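Local structure of D-lactate dehydrogenase (Fermentative) (Pseudomonas aeruginosa, 6ABJ) at residues V88-R91 / H97-L100; H112-S117 / A324-D329; R79-G84 / L106-V111. The protein probably interconverts D-lactate and pyruvate with NAD(H) as a fermentative, tetrameric D-lactate dehydrogenase of the D-isomer specific 2-hydroxyacid dehydrogenase family. All coordinates share one frame; numbering follows the deposited sequence.

Interaction 1: residues V88-R91 / H97-L100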
loop_
_atom_site.group_PDB
_atom_site.type_symbol
_atom_site.label_atom_id
_atom_site.label_comp_id
_atom_site.label_asym_id
_atom_site.label_seq_id
_atom_site.Cartn_x
_atom_site.Cartn_y
_atom_site.Cartn_z
ATOM N N VAL B 88 -11.391 3.777 39.584
ATOM C CA VAL B 88 -11.142 3.811 38.153
ATOM C C VAL B 88 -9.687 4.220 37.968
ATOM O O VAL B 88 -9.312 5.308 38.346
ATOM C CB VAL B 88 -12.036 4.903 37.494
ATOM C CG1 VAL B 88 -11.705 5.055 35.994
ATOM C CG2 VAL B 88 -13.511 4.573 37.681
ATOM N N ALA B 89 -8.870 3.324 37.427
ATOM C CA ALA B 89 -7.459 3.601 37.160
ATOM C C ALA B 89 -7.325 3.806 35.647
ATOM O O ALA B 89 -7.613 2.864 34.880
ATOM C CB ALA B 89 -6.582 2.440 37.556
ATOM N N LEU B 90 -6.862 4.990 35.233
ATOM C CA LEU B 90 -6.661 5.290 33.772
ATOM C C LEU B 90 -5.226 4.969 33.468
ATOM O O LEU B 90 -4.285 5.523 34.099
ATOM C CB LEU B 90 -6.912 6.727 33.447
ATOM C CG LEU B 90 -8.157 7.369 34.015
ATOM C CD1 LEU B 90 -8.153 8.847 33.747
ATOM C CD2 LEU B 90 -9.377 6.712 33.418
ATOM N N ARG B 91 -5.003 4.059 32.517
ATOM C CA ARG B 91 -3.643 3.757 32.059
ATOM C C ARG B 91 -3.251 4.765 30.952
ATOM O O ARG B 91 -2.758 4.388 29.885
ATOM C CB ARG B 91 -3.484 2.314 31.559
ATOM C CG ARG B 91 -4.485 1.857 30.507
ATOM C CD ARG B 91 -4.267 0.392 30.146
ATOM N NE ARG B 91 -5.017 -0.034 28.962
ATOM C CZ ARG B 91 -6.294 -0.408 28.963
ATOM N NH1 ARG B 91 -6.995 -0.409 30.089
ATOM N NH2 ARG B 91 -6.874 -0.781 27.828
ATOM N N HIS B 97 -12.451 11.797 28.483
ATOM C CA HIS B 97 -13.530 10.808 28.551
ATOM C C HIS B 97 -14.204 10.580 29.940
ATOM O O HIS B 97 -15.184 9.806 30.038
ATOM C CB HIS B 97 -13.009 9.466 28.043
ATOM C CG HIS B 97 -11.799 8.913 28.795
ATOM N ND1 HIS B 97 -10.666 9.649 29.107
ATOM C CD2 HIS B 97 -11.544 7.650 29.223
ATOM C CE1 HIS B 97 -9.775 8.859 29.670
ATOM N NE2 HIS B 97 -10.278 7.637 29.746
ATOM N N VAL B 98 -13.663 11.184 30.988
ATOM C CA VAL B 98 -14.210 10.979 32.357
ATOM C C VAL B 98 -15.056 12.144 32.795
ATOM O O VAL B 98 -14.597 13.278 32.836
ATOM C CB VAL B 98 -13.074 10.796 33.409
ATOM C CG1 VAL B 98 -13.666 10.403 34.755
ATOM C CG2 VAL B 98 -12.089 9.720 32.961
ATOM N N ASP B 99 -16.297 11.893 33.172
ATOM C CA ASP B 99 -17.073 12.947 33.869
ATOM C C ASP B 99 -16.661 13.010 35.370
ATOM O O ASP B 99 -17.129 12.214 36.157
ATOM C CB ASP B 99 -18.579 12.648 33.731
ATOM C CG ASP B 99 -19.456 13.757 34.324
ATOM O OD1 ASP B 99 -18.937 14.712 34.998
ATOM O OD2 ASP B 99 -20.695 13.618 34.157
ATOM N N LEU B 100 -15.757 13.922 35.723
ATOM C CA LEU B 100 -15.098 13.911 37.041
ATOM C C LEU B 100 -16.055 14.373 38.101
ATOM O O LEU B 100 -15.987 13.930 39.218
ATOM C CB LEU B 100 -13.878 14.833 37.044
ATOM C CG LEU B 100 -12.667 14.411 36.186
ATOM C CD1 LEU B 100 -11.678 15.553 36.006
ATOM C CD2 LEU B 100 -11.990 13.213 36.806
#

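Interaction 2: residues H112-S117 / A324-D329. With ACT (acetate ion), chain D.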
loop_
_atom_site.group_PDB
_atom_site.type_symbol
_atom_site.label_atom_id
_atom_site.label_comp_id
_atom_site.label_asym_id
_atom_site.label_seq_id
_atom_site.Cartn_x
_atom_site.Cartn_y
_atom_site.Cartn_z
ATOM N N HIS B 112 -4.451 8.439 37.423
ATOM C CA HIS B 112 -3.868 8.399 36.069
ATOM C C HIS B 112 -2.351 8.424 36.083
ATOM O O HIS B 112 -1.716 8.522 37.132
ATOM C CB HIS B 112 -4.394 9.595 35.302
ATOM C CG HIS B 112 -3.686 10.876 35.582
ATOM N ND1 HIS B 112 -3.568 11.863 34.621
ATOM C CD2 HIS B 112 -3.171 11.394 36.718
ATOM C CE1 HIS B 112 -2.953 12.908 35.157
ATOM N NE2 HIS B 112 -2.682 12.642 36.419
ATOM N N VAL B 113 -1.771 8.329 34.885
ATOM C CA VAL B 113 -0.346 8.445 34.667
ATOM C C VAL B 113 -0.037 9.922 34.453
ATOM O O VAL B 113 -0.571 10.519 33.508
ATOM C CB VAL B 113 0.056 7.585 33.435
ATOM C CG1 VAL B 113 1.553 7.712 33.208
ATOM C CG2 VAL B 113 -0.364 6.149 33.675
ATOM N N PRO B 114 0.866 10.522 35.272
ATOM C CA PRO B 114 1.052 11.949 35.171
ATOM C C PRO B 114 1.738 12.396 33.876
ATOM O O PRO B 114 1.467 13.491 33.429
ATOM C CB PRO B 114 1.929 12.299 36.370
ATOM C CG PRO B 114 2.551 11.027 36.820
ATOM C CD PRO B 114 1.769 9.887 36.244
ATOM N N ALA B 115 2.626 11.573 33.314
ATOM C CA ALA B 115 3.458 11.952 32.136
ATOM C C ALA B 115 4.007 10.681 31.482
ATOM O O ALA B 115 4.301 9.733 32.179
ATOM C CB ALA B 115 4.624 12.797 32.566
ATOM N N TYR B 116 4.170 10.684 30.148
ATOM C CA TYR B 116 4.760 9.577 29.436
ATOM C C TYR B 116 6.259 9.739 29.379
ATOM O O TYR B 116 6.768 10.853 29.517
ATOM C CB TYR B 116 4.197 9.529 28.015
ATOM C CG TYR B 116 2.696 9.258 27.956
ATOM C CD1 TYR B 116 2.167 8.122 28.534
ATOM C CD2 TYR B 116 1.813 10.159 27.356
ATOM C CE1 TYR B 116 0.812 7.857 28.482
ATOM C CE2 TYR B 116 0.453 9.904 27.355
ATOM C CZ TYR B 116 -0.027 8.750 27.914
ATOM O OH TYR B 116 -1.376 8.475 27.901
ATOM N N SER B 117 6.968 8.622 29.237
ATOM C CA SER B 117 8.415 8.578 29.055
ATOM C C SER B 117 8.923 9.606 28.033
ATOM O O SER B 117 8.528 9.569 26.835
ATOM C CB SER B 117 8.799 7.197 28.527
ATOM O OG SER B 117 10.113 7.148 27.985
ATOM N N ALA B 324 2.613 0.884 33.170
ATOM C CA ALA B 324 2.088 -0.244 33.978
ATOM C C ALA B 324 2.508 -0.152 35.436
ATOM O O ALA B 324 1.660 -0.315 36.312
ATOM C CB ALA B 324 2.528 -1.552 33.382
ATOM N N ASP B 325 3.787 0.140 35.689
ATOM C CA ASP B 325 4.348 0.297 37.038
ATOM C C ASP B 325 3.632 1.447 37.771
ATOM O O ASP B 325 3.225 1.333 38.924
ATOM C CB ASP B 325 5.845 0.678 36.947
ATOM C CG ASP B 325 6.740 -0.451 36.474
ATOM O OD1 ASP B 325 6.304 -1.581 36.294
ATOM O OD2 ASP B 325 7.931 -0.182 36.296
ATOM N N THR B 326 3.506 2.581 37.095
ATOM C CA THR B 326 2.847 3.725 37.635
ATOM C C THR B 326 1.392 3.385 37.971
ATOM O O THR B 326 0.918 3.688 39.087
ATOM C CB THR B 326 2.991 4.937 36.720
ATOM O OG1 THR B 326 4.370 5.364 36.807
ATOM C CG2 THR B 326 2.148 6.044 37.212
ATOM N N THR B 327 0.693 2.710 37.059
ATOM C CA THR B 327 -0.731 2.440 37.263
ATOM C C THR B 327 -0.936 1.433 38.443
ATOM O O THR B 327 -1.790 1.658 39.297
ATOM C CB THR B 327 -1.343 1.918 35.970
ATOM O OG1 THR B 327 -1.215 2.944 34.959
ATOM C CG2 THR B 327 -2.793 1.533 36.144
ATOM N N LEU B 328 -0.142 0.360 38.491
ATOM C CA LEU B 328 -0.219 -0.592 39.588
ATOM C C LEU B 328 0.184 0.061 40.931
ATOM O O LEU B 328 -0.500 -0.152 41.960
ATOM C CB LEU B 328 0.589 -1.869 39.272
ATOM C CG LEU B 328 0.053 -2.681 38.072
ATOM C CD1 LEU B 328 0.685 -4.057 37.955
ATOM C CD2 LEU B 328 -1.456 -2.828 38.078
ATOM N N ASP B 329 1.236 0.887 40.928
ATOM C CA ASP B 329 1.578 1.658 42.121
ATOM C C ASP B 329 0.446 2.586 42.540
ATOM O O ASP B 329 0.186 2.733 43.748
ATOM C CB ASP B 329 2.885 2.440 41.964
ATOM C CG ASP B 329 4.133 1.535 41.979
ATOM O OD1 ASP B 329 4.036 0.321 42.359
ATOM O OD2 ASP B 329 5.231 2.058 41.657
HETATM C C ACT D . -3.803 10.193 26.221
HETATM O O ACT D . -4.591 11.110 25.907
HETATM O OXT ACT D . -3.061 10.270 27.224
HETATM C CH3 ACT D . -3.745 8.960 25.368
#

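Interaction 3: residues R79-G84 / L106-V111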
loop_
_atom_site.group_PDB
_atom_site.type_symbol
_atom_site.label_atom_id
_atom_site.label_comp_id
_atom_site.label_asym_id
_atom_site.label_seq_id
_atom_site.Cartn_x
_atom_site.Cartn_y
_atom_site.Cartn_z
ATOM N N ARG B 79 -23.230 2.984 36.901
ATOM C CA ARG B 79 -23.385 1.545 36.793
ATOM C C ARG B 79 -22.212 0.783 37.462
ATOM O O ARG B 79 -22.404 -0.203 38.178
ATOM C CB ARG B 79 -23.523 1.193 35.297
ATOM C CG ARG B 79 -23.733 -0.297 34.946
ATOM C CD ARG B 79 -24.825 -1.082 35.705
ATOM N NE ARG B 79 -24.535 -2.522 35.916
ATOM C CZ ARG B 79 -23.524 -3.022 36.657
ATOM N NH1 ARG B 79 -22.605 -2.235 37.203
ATOM N NH2 ARG B 79 -23.392 -4.338 36.814
ATOM N N LEU B 80 -20.997 1.253 37.242
ATOM C CA LEU B 80 -19.816 0.678 37.893
ATOM C C LEU B 80 -19.930 0.767 39.411
ATOM O O LEU B 80 -19.514 -0.152 40.128
ATOM C CB LEU B 80 -18.546 1.461 37.504
ATOM C CG LEU B 80 -18.145 1.390 36.013
ATOM C CD1 LEU B 80 -16.955 2.277 35.756
ATOM C CD2 LEU B 80 -17.856 -0.032 35.592
ATOM N N ALA B 81 -20.416 1.909 39.882
ATOM C CA ALA B 81 -20.497 2.149 41.359
ATOM C C ALA B 81 -21.540 1.230 41.997
ATOM O O ALA B 81 -21.245 0.531 42.975
ATOM C CB ALA B 81 -20.831 3.597 41.639
ATOM N N ALA B 82 -22.744 1.222 41.419
ATOM C CA ALA B 82 -23.821 0.281 41.775
ATOM C C ALA B 82 -23.349 -1.180 41.725
ATOM O O ALA B 82 -23.749 -1.992 42.549
ATOM C CB ALA B 82 -25.013 0.448 40.819
ATOM N N GLY B 83 -22.493 -1.512 40.767
ATOM C CA GLY B 83 -21.934 -2.849 40.684
ATOM C C GLY B 83 -20.762 -3.134 41.607
ATOM O O GLY B 83 -20.219 -4.243 41.566
ATOM N N GLY B 84 -20.321 -2.134 42.383
ATOM C CA GLY B 84 -19.306 -2.322 43.449
ATOM C C GLY B 84 -17.862 -2.004 43.062
ATOM O O GLY B 84 -16.905 -2.398 43.756
ATOM N N LEU B 106 -20.317 10.437 42.976
ATOM C CA LEU B 106 -20.541 9.013 43.215
ATOM C C LEU B 106 -19.521 8.413 44.165
ATOM O O LEU B 106 -19.617 7.234 44.519
ATOM C CB LEU B 106 -20.508 8.268 41.897
ATOM C CG LEU B 106 -21.764 8.458 41.014
ATOM C CD1 LEU B 106 -21.436 8.093 39.559
ATOM C CD2 LEU B 106 -22.954 7.636 41.500
ATOM N N GLY B 107 -18.562 9.213 44.589
ATOM C CA GLY B 107 -17.526 8.708 45.461
ATOM C C GLY B 107 -16.671 7.655 44.784
ATOM O O GLY B 107 -16.349 6.628 45.372
ATOM N N LEU B 108 -16.289 7.907 43.518
ATOM C CA LEU B 108 -15.484 6.950 42.779
ATOM C C LEU B 108 -14.198 7.651 42.319
ATOM O O LEU B 108 -14.254 8.444 41.389
ATOM C CB LEU B 108 -16.312 6.492 41.580
ATOM C CG LEU B 108 -15.921 5.313 40.737
ATOM C CD1 LEU B 108 -15.333 4.176 41.540
ATOM C CD2 LEU B 108 -17.162 4.843 39.986
ATOM N N PRO B 109 -13.050 7.379 42.980
ATOM C CA PRO B 109 -11.834 8.152 42.703
ATOM C C PRO B 109 -11.211 7.725 41.362
ATOM O O PRO B 109 -11.509 6.634 40.859
ATOM C CB PRO B 109 -10.907 7.832 43.876
ATOM C CG PRO B 109 -11.425 6.549 44.451
ATOM C CD PRO B 109 -12.857 6.380 44.042
ATOM N N VAL B 110 -10.455 8.636 40.776
ATOM C CA VAL B 110 -9.875 8.432 39.470
ATOM C C VAL B 110 -8.404 8.694 39.619
ATOM O O VAL B 110 -8.013 9.690 40.205
ATOM C CB VAL B 110 -10.480 9.415 38.436
ATOM C CG1 VAL B 110 -9.730 9.269 37.119
ATOM C CG2 VAL B 110 -11.972 9.105 38.232
ATOM N N VAL B 111 -7.579 7.778 39.154
ATOM C CA VAL B 111 -6.150 8.027 39.117
ATOM C C VAL B 111 -5.626 7.907 37.665
ATOM O O VAL B 111 -6.278 7.309 36.831
ATOM C CB VAL B 111 -5.393 7.063 40.042
ATOM C CG1 VAL B 111 -5.737 7.454 41.492
ATOM C CG2 VAL B 111 -5.669 5.623 39.696
#

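Interaction 1: residues V88-R91 / H97-L100
Leu90, which touches both His97 and Val98, is held in place by its backbone. Leu90 N makes a probable hydrogen bond to Val111 O on the next strand of the sheet. Val88 O makes a similar bond with Val111 N. With its main chain fixed in this way, Leu90 sends its side chain out toward the 97-100 loop. CG stands anti to the carbonyl carbon (chi1 -46°), and both methyls reach the loop. Leu90 CD2 comes within 3.9 Å of His97 NE2. It reaches the imidazole obliquely, and the two side chains run past each other in opposite directions. Leu90 and Val98 instead meet tip to tip. Val98 CG2 is 4.1 Å from Leu90 CD2, and the other methyl, CD1, is as close.

This is the substrate-domain half of the fold, a parallel five-stranded sheet with flanking helices. Strand 87-90, helix 100-105 and strand 110-111 form a beta-alpha-beta crossover, and the 97-100 loop leads into its helix. Asp99 is the N-cap of that helix, with OD1 bonded to Ala102 N.

Val98 CG2 has a second neighbour within the loop. It lies 4.0 Å above the His97 ring plane, over its centre. Val98 CG2, the ring and Leu90 CD2 thus meet pairwise in one cluster. Leu72 touches both Leu90 and Val98, and so does Val110 from strand 110-111. The packing across this contact is apolar apart from His97 NE2, the ring atom nearest Leu90. Beyond the strand end, Arg91 turns elsewhere: its NH2 is hydrogen-bonded to Phe22 O. The side chain of Leu90 is about 11 Å from that of Phe314, an NADH-binding residue.

Interaction 2: residues H112-S117 / A324-D329
Thr326 meets the 112-117 loop with its methyl, and its CB points toward that loop. From CB the side chain splits. OG1 stands beside the backbone N (chi1 -71°) and bonds back to Ala322 O in its own helix. CG2 is the tip that faces the loop. It lies 4.0 Å from Pro114 CD, where the two side chains meet tip to tip. The same methyl is 4.3 Å from Val113 CG2.

Thr327 also bonds its hydroxyl back into the helix, to Ile323 O, but meets the loop with OG1. The 3.6 Å approach of Val113 CG2 to Thr327 OG1 is therefore packing. The two side chains cross at about a right angle. Both threonines thus satisfy their hydroxyls within the helix and offer little but packing to the loop.

Further along the loop, Tyr116 turns to a bound acetate, probably from the crystallisation liquor. Tyr116 OH donates to acetate OXT at 2.6 Å, and that oxygen lies in the plane of the ring. Gly94 N also binds the acetate. The Tyr116 ring stacks on Phe314, which binds NADH.

The 112-117 loop leads from the substrate-domain sheet into helix 118-134, while helix 317-335 returns from the nucleotide-binding domain. The packing is consistent with the interdomain hinge of D-2-hydroxyacid dehydrogenases, where the chain crosses twice between domains.

Interaction 3: residues R79-G84 / L106-V111
Ala81 and Leu80 pack against Leu108 at the end of helix 74-82. The close part is small. Leu108 CD2 lies 4.2 Å from Ala81 CB and 4.4 Å from Leu80 CB, so one methyl meets two neighbouring helix residues. Leu108 reaches them with CG beside the carbonyl carbon (chi1 -168°). Leu80 and Leu108 are buried, and Leu108 also rests on Val88 of strand 87-90. The backbones stay apart here, with Ala81 CA and Leu108 CA 7.1 Å from each other.

The outer side is looser. Leu106 faces the helix, but Leu106 CD2 comes no nearer than 4.6 Å to Ala81 CB. It rests on Leu77 and Glu78, earlier in the same helix. Ala82 and Gly84 are exposed, as is Gly107. Both glycines have positive phi and end a helix in a Schellman motif. In the first of these, Gly84 N bonds to Ala81 O at 2.9 Å. The helix end is thus closed by its own backbone.

Helix 74-82 is joined in this way to the turn that precedes strand 110-111, the edge strand of the sheet within this chain. Every touching atom is an aliphatic carbon, which implies that this contact rests on hydrophobic burial and shape rather than on directional bonds.

All three contacts lie in or beside the substrate domain. Interactions 1 and 3 involve its five-stranded parallel sheet, have centres about 10 Å apart and share neighbouring strands, 87-90 and 110-111. In sequence, interaction 1 falls wholly between the two segments of interaction 3. The first segment of interaction 2 follows directly at residue 112; its second, in helix 317-335, returns after the NADH-binding domain. The centre of interaction 2 is about 20 Å from that of interaction 3 and about 13 Å from that of interaction 1, which it touches, with Leu90 CD1 4.1 Å from His112 CB. The series thus runs from the outer helix end, through the sheet, to the connection with the NADH-binding domain.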